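PDB 2P5Z: type VI secretion system component from Escherichia coli O6, which is a component of the type VI secretion apparatus and probably forms part of a cell-puncturing device like that of phage T4 tails. Local coordinates for residues F43-K54 with Q101-P112. Residues are numbered along the deposited sequence; the frame is centred on the assembly and turned at random.
Sequences FRYDIQFTSSDK and QDEARYEVRLEP
Tyr45, Ile47, Phe49 and Ser51 pair with Leu110, Val108, Tyr106 and Ala104 through two backbone hydrogen bonds each. The bond from Ile47 N to Val108 O (2.9 Å) is nearly straight. Asp46, Gln48 and Thr50 form the non-hydrogen-bonded pairs with Arg109, Glu107 and Arg105.

These three pairs share a polar face. Asp46 OD1 makes a salt bridge to Arg109 NE at 2.9 Å. Its OD2 takes a hydrogen bond from Arg109 NH2 on the syn lone pair. The Arg44 guanidinium lies flat on that of Arg109, with planes 18° apart. The Asp46 carboxylate, which also forms a salt bridge with Arg36, probably offsets the like charges. A water donates to both Asp46 OD1 and Glu107 OE2, bridging two acidic groups. The Gln48 amide links two neighbours. Gln48 OE1 accepts from Arg105 NE (3.1 Å), which lies above the carbonyl plane. Gln48 NE2 donates to Glu107 OE1 (3.2 Å).

The opposite face is largely apolar. Tyr106 CB sits over the Phe49 ring, 3.8 Å from its centroid. Phe49 CG lies between its backbone N and carbonyl carbon (chi1 68°), which turns the ring toward the partner strand, and Val108 CG1 meets its edge. Ile47 CD1 packs on Leu110 CB, and Phe68 touches both residues.

The ends are closed differently. Pro112 CD lies over the centre of the Phe43 ring in a CH-pi contact. Tyr106 OH donates to Asp53 O at 2.6 Å, tying the turn to the strand.

Strands 29-38 and 85-99 flank the pair, an antiparallel arrangement inside the beta-rich, gp27-like part of the protein.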
loop_
_atom_site.group_PDB
_atom_site.type_symbol
_atom_site.label_atom_id
_atom_site.label_comp_id
_atom_site.label_asym_id
_atom_site.label_seq_id
_atom_site.Cartn_x
_atom_site.Cartn_y
_atom_site.Cartn_z
ATOM N N PHE A 43 13.168 -6.543 -17.508
ATOM C CA PHE A 43 13.002 -5.245 -18.148
ATOM C C PHE A 43 11.600 -5.019 -18.660
ATOM O O PHE A 43 10.840 -5.971 -18.811
ATOM C CB PHE A 43 14.044 -4.986 -19.255
ATOM C CG PHE A 43 14.047 -5.988 -20.367
ATOM C CD1 PHE A 43 13.127 -5.908 -21.419
ATOM C CD2 PHE A 43 15.009 -6.999 -20.393
ATOM C CE1 PHE A 43 13.149 -6.845 -22.468
ATOM C CE2 PHE A 43 15.041 -7.934 -21.432
ATOM C CZ PHE A 43 14.110 -7.847 -22.476
ATOM N N ARG A 44 11.254 -3.756 -18.924
ATOM C CA ARG A 44 9.945 -3.446 -19.500
ATOM C C ARG A 44 10.060 -2.332 -20.539
ATOM O O ARG A 44 10.629 -1.281 -20.257
ATOM C CB ARG A 44 9.009 -3.034 -18.376
ATOM C CG ARG A 44 7.573 -3.050 -18.754
ATOM C CD ARG A 44 6.749 -3.012 -17.515
ATOM N NE ARG A 44 6.531 -1.660 -17.007
ATOM C CZ ARG A 44 5.757 -1.373 -15.958
ATOM N NH1 ARG A 44 5.125 -2.353 -15.305
ATOM N NH2 ARG A 44 5.601 -0.109 -15.565
ATOM N N TYR A 45 9.541 -2.537 -21.743
ATOM C CA TYR A 45 9.599 -1.472 -22.775
ATOM C C TYR A 45 8.251 -1.202 -23.410
ATOM O O TYR A 45 7.699 -2.050 -24.109
ATOM C CB TYR A 45 10.596 -1.822 -23.869
ATOM C CG TYR A 45 12.003 -1.389 -23.588
ATOM C CD1 TYR A 45 12.731 -1.929 -22.537
ATOM C CD2 TYR A 45 12.627 -0.461 -24.401
ATOM C CE1 TYR A 45 14.045 -1.537 -22.283
ATOM C CE2 TYR A 45 13.934 -0.072 -24.170
ATOM C CZ TYR A 45 14.635 -0.596 -23.106
ATOM O OH TYR A 45 15.932 -0.190 -22.875
ATOM N N ASP A 46 7.714 -0.016 -23.179
ATOM C CA ASP A 46 6.487 0.379 -23.850
ATOM C C ASP A 46 6.846 1.144 -25.124
ATOM O O ASP A 46 7.459 2.216 -25.082
ATOM C CB ASP A 46 5.593 1.181 -22.907
ATOM C CG ASP A 46 5.119 0.349 -21.706
ATOM O OD1 ASP A 46 4.528 -0.737 -21.918
ATOM O OD2 ASP A 46 5.344 0.778 -20.546
ATOM N N ILE A 47 6.500 0.545 -26.259
ATOM C CA ILE A 47 6.931 1.013 -27.579
ATOM C C ILE A 47 5.740 1.421 -28.409
ATOM O O ILE A 47 4.866 0.604 -28.707
ATOM C CB ILE A 47 7.674 -0.093 -28.321
ATOM C CG1 ILE A 47 8.858 -0.584 -27.482
ATOM C CG2 ILE A 47 8.162 0.410 -29.667
ATOM C CD1 ILE A 47 9.426 -1.900 -27.944
ATOM N N GLN A 48 5.676 2.697 -28.762
ATOM C CA GLN A 48 4.616 3.154 -29.663
ATOM C C GLN A 48 5.080 3.090 -31.095
ATOM O O GLN A 48 6.258 3.304 -31.398
ATOM C CB GLN A 48 4.155 4.564 -29.343
ATOM C CG GLN A 48 3.288 4.647 -28.127
ATOM C CD GLN A 48 2.629 5.998 -27.978
ATOM O OE1 GLN A 48 2.503 6.750 -28.942
ATOM N NE2 GLN A 48 2.189 6.310 -26.766
ATOM N N PHE A 49 4.147 2.770 -31.972
ATOM C CA PHE A 49 4.445 2.729 -33.384
ATOM C C PHE A 49 3.256 3.110 -34.254
ATOM O O PHE A 49 2.097 3.069 -33.811
ATOM C CB PHE A 49 5.064 1.379 -33.801
ATOM C CG PHE A 49 4.131 0.188 -33.727
ATOM C CD1 PHE A 49 3.415 -0.228 -34.851
ATOM C CD2 PHE A 49 4.046 -0.576 -32.554
ATOM C CE1 PHE A 49 2.588 -1.362 -34.803
ATOM C CE2 PHE A 49 3.220 -1.703 -32.495
ATOM C CZ PHE A 49 2.495 -2.105 -33.631
ATOM N N THR A 50 3.545 3.491 -35.493
ATOM C CA THR A 50 2.468 3.726 -36.447
ATOM C C THR A 50 2.528 2.669 -37.510
ATOM O O THR A 50 3.586 2.062 -37.735
ATOM C CB THR A 50 2.510 5.127 -37.081
ATOM O OG1 THR A 50 3.840 5.398 -37.558
ATOM C CG2 THR A 50 2.125 6.172 -36.044
ATOM N N SER A 51 1.374 2.427 -38.126
ATOM C CA SER A 51 1.248 1.432 -39.181
ATOM C C SER A 51 0.156 1.826 -40.190
ATOM O O SER A 51 -0.835 2.474 -39.835
ATOM C CB SER A 51 0.923 0.069 -38.582
ATOM O OG SER A 51 0.770 -0.911 -39.600
ATOM N N SER A 52 0.337 1.404 -41.440
ATOM C CA SER A 52 -0.671 1.589 -42.496
ATOM C C SER A 52 -1.893 0.716 -42.234
ATOM O O SER A 52 -3.000 1.021 -42.671
ATOM C CB SER A 52 -0.082 1.219 -43.854
ATOM O OG SER A 52 1.324 1.395 -43.838
ATOM N N ASP A 53 -1.673 -0.384 -41.527
ATOM C CA ASP A 53 -2.756 -1.265 -41.116
ATOM C C ASP A 53 -3.549 -0.620 -39.955
ATOM O O ASP A 53 -3.043 -0.441 -38.847
ATOM C CB ASP A 53 -2.144 -2.596 -40.720
ATOM C CG ASP A 53 -3.163 -3.662 -40.450
ATOM O OD1 ASP A 53 -4.364 -3.355 -40.226
ATOM O OD2 ASP A 53 -2.734 -4.838 -40.444
ATOM N N LYS A 54 -4.794 -0.272 -40.237
ATOM C CA LYS A 54 -5.661 0.365 -39.254
ATOM C C LYS A 54 -6.481 -0.635 -38.431
ATOM O O LYS A 54 -7.439 -0.239 -37.772
ATOM C CB LYS A 54 -6.594 1.368 -39.939
ATOM C CG LYS A 54 -5.871 2.296 -40.885
ATOM C CD LYS A 54 -6.527 3.662 -40.952
ATOM C CE LYS A 54 -7.872 3.617 -41.662
ATOM N NZ LYS A 54 -8.598 4.901 -41.444
ATOM N N GLN A 101 -6.610 9.162 -41.071
ATOM C CA GLN A 101 -7.104 8.851 -42.404
ATOM C C GLN A 101 -6.258 7.741 -43.015
ATOM O O GLN A 101 -6.782 6.854 -43.672
ATOM C CB GLN A 101 -7.036 10.112 -43.285
ATOM C CG GLN A 101 -7.657 9.977 -44.681
ATOM C CD GLN A 101 -9.175 9.900 -44.652
ATOM O OE1 GLN A 101 -9.816 10.478 -43.777
ATOM N NE2 GLN A 101 -9.755 9.189 -45.612
ATOM N N ASP A 102 -4.952 7.768 -42.760
ATOM C CA ASP A 102 -4.045 6.847 -43.434
ATOM C C ASP A 102 -3.229 5.921 -42.535
ATOM O O ASP A 102 -2.577 4.982 -43.021
ATOM C CB ASP A 102 -3.153 7.620 -44.403
ATOM C CG ASP A 102 -3.949 8.181 -45.551
ATOM O OD1 ASP A 102 -4.525 7.351 -46.302
ATOM O OD2 ASP A 102 -4.058 9.435 -45.655
ATOM N N GLU A 103 -3.282 6.161 -41.231
ATOM C CA GLU A 103 -2.545 5.311 -40.323
ATOM C C GLU A 103 -3.240 5.069 -38.982
ATOM O O GLU A 103 -4.291 5.636 -38.690
ATOM C CB GLU A 103 -1.125 5.849 -40.127
ATOM C CG GLU A 103 -1.054 7.340 -39.906
ATOM C CD GLU A 103 0.287 7.763 -39.339
ATOM O OE1 GLU A 103 1.299 7.079 -39.642
ATOM O OE2 GLU A 103 0.326 8.771 -38.586
ATOM N N ALA A 104 -2.656 4.184 -38.187
ATOM C CA ALA A 104 -3.108 3.985 -36.828
ATOM C C ALA A 104 -1.909 3.959 -35.916
ATOM O O ALA A 104 -0.810 3.631 -36.350
ATOM C CB ALA A 104 -3.908 2.716 -36.701
ATOM N N ARG A 105 -2.125 4.342 -34.662
ATOM C CA ARG A 105 -1.066 4.389 -33.654
ATOM C C ARG A 105 -1.278 3.203 -32.715
ATOM O O ARG A 105 -2.409 2.892 -32.354
ATOM C CB ARG A 105 -1.164 5.713 -32.905
ATOM C CG ARG A 105 -0.054 6.046 -31.945
ATOM C CD ARG A 105 -0.232 7.489 -31.533
ATOM N NE ARG A 105 -0.212 7.694 -30.082
ATOM C CZ ARG A 105 -1.239 8.159 -29.366
ATOM N NH1 ARG A 105 -2.388 8.476 -29.951
ATOM N NH2 ARG A 105 -1.112 8.311 -28.051
ATOM N N TYR A 106 -0.195 2.527 -32.349
ATOM C CA TYR A 106 -0.289 1.327 -31.528
ATOM C C TYR A 106 0.741 1.355 -30.432
ATOM O O TYR A 106 1.747 2.055 -30.552
ATOM C CB TYR A 106 -0.067 0.047 -32.346
ATOM C CG TYR A 106 -1.096 -0.179 -33.421
ATOM C CD1 TYR A 106 -0.853 0.214 -34.740
ATOM C CD2 TYR A 106 -2.318 -0.777 -33.125
ATOM C CE1 TYR A 106 -1.798 0.016 -35.733
ATOM C CE2 TYR A 106 -3.272 -0.979 -34.109
ATOM C CZ TYR A 106 -3.008 -0.576 -35.415
ATOM O OH TYR A 106 -3.958 -0.780 -36.405
ATOM N N GLU A 107 0.504 0.580 -29.373
ATOM C CA GLU A 107 1.537 0.372 -28.365
ATOM C C GLU A 107 1.729 -1.103 -28.019
ATOM O O GLU A 107 0.766 -1.867 -27.971
ATOM C CB GLU A 107 1.250 1.195 -27.111
ATOM C CG GLU A 107 2.480 1.424 -26.253
ATOM C CD GLU A 107 2.194 2.281 -25.034
ATOM O OE1 GLU A 107 2.099 3.515 -25.186
ATOM O OE2 GLU A 107 2.077 1.726 -23.918
ATOM N N VAL A 108 2.979 -1.508 -27.823
ATOM C CA VAL A 108 3.250 -2.830 -27.299
ATOM C C VAL A 108 4.165 -2.785 -26.085
ATOM O O VAL A 108 5.015 -1.893 -25.956
ATOM C CB VAL A 108 3.845 -3.805 -28.351
ATOM C CG1 VAL A 108 2.786 -4.224 -29.376
ATOM C CG2 VAL A 108 5.091 -3.210 -29.019
ATOM N N ARG A 109 3.981 -3.756 -25.191
ATOM C CA ARG A 109 4.879 -3.918 -24.069
ATOM C C ARG A 109 5.814 -5.074 -24.369
ATOM O O ARG A 109 5.373 -6.149 -24.719
ATOM C CB ARG A 109 4.095 -4.174 -22.786
ATOM C CG ARG A 109 4.975 -4.390 -21.558
ATOM C CD ARG A 109 4.185 -4.162 -20.294
ATOM N NE ARG A 109 4.324 -2.788 -19.821
ATOM C CZ ARG A 109 3.525 -2.225 -18.925
ATOM N NH1 ARG A 109 2.519 -2.912 -18.424
ATOM N NH2 ARG A 109 3.717 -0.975 -18.551
ATOM N N LEU A 110 7.110 -4.846 -24.253
ATOM C CA LEU A 110 8.084 -5.874 -24.536
ATOM C C LEU A 110 8.805 -6.225 -23.244
ATOM O O LEU A 110 9.440 -5.372 -22.606
ATOM C CB LEU A 110 9.088 -5.404 -25.593
ATOM C CG LEU A 110 10.244 -6.399 -25.793
ATOM C CD1 LEU A 110 9.708 -7.663 -26.470
ATOM C CD2 LEU A 110 11.401 -5.817 -26.596
ATOM N N GLU A 111 8.675 -7.484 -22.839
ATOM C CA GLU A 111 9.303 -7.976 -21.622
ATOM C C GLU A 111 10.043 -9.255 -21.989
ATOM O O GLU A 111 9.719 -9.891 -23.000
ATOM C CB GLU A 111 8.242 -8.238 -20.557
ATOM C CG GLU A 111 7.380 -7.039 -20.244
ATOM C CD GLU A 111 6.600 -7.172 -18.961
ATOM O OE1 GLU A 111 5.366 -7.370 -19.040
ATOM O OE2 GLU A 111 7.222 -7.062 -17.876
ATOM N N PRO A 112 11.032 -9.653 -21.176
ATOM C CA PRO A 112 11.652 -10.936 -21.467
ATOM C C PRO A 112 10.725 -12.090 -21.021
ATOM O O PRO A 112 9.685 -11.862 -20.373
ATOM C CB PRO A 112 12.897 -10.903 -20.591
ATOM C CG PRO A 112 12.484 -10.132 -19.431
ATOM C CD PRO A 112 11.602 -9.048 -19.956
HETATM O O HOH W 1 2.339 -0.786 -23.124
HETATM O O HOH W 2 0.570 8.689 -25.594
#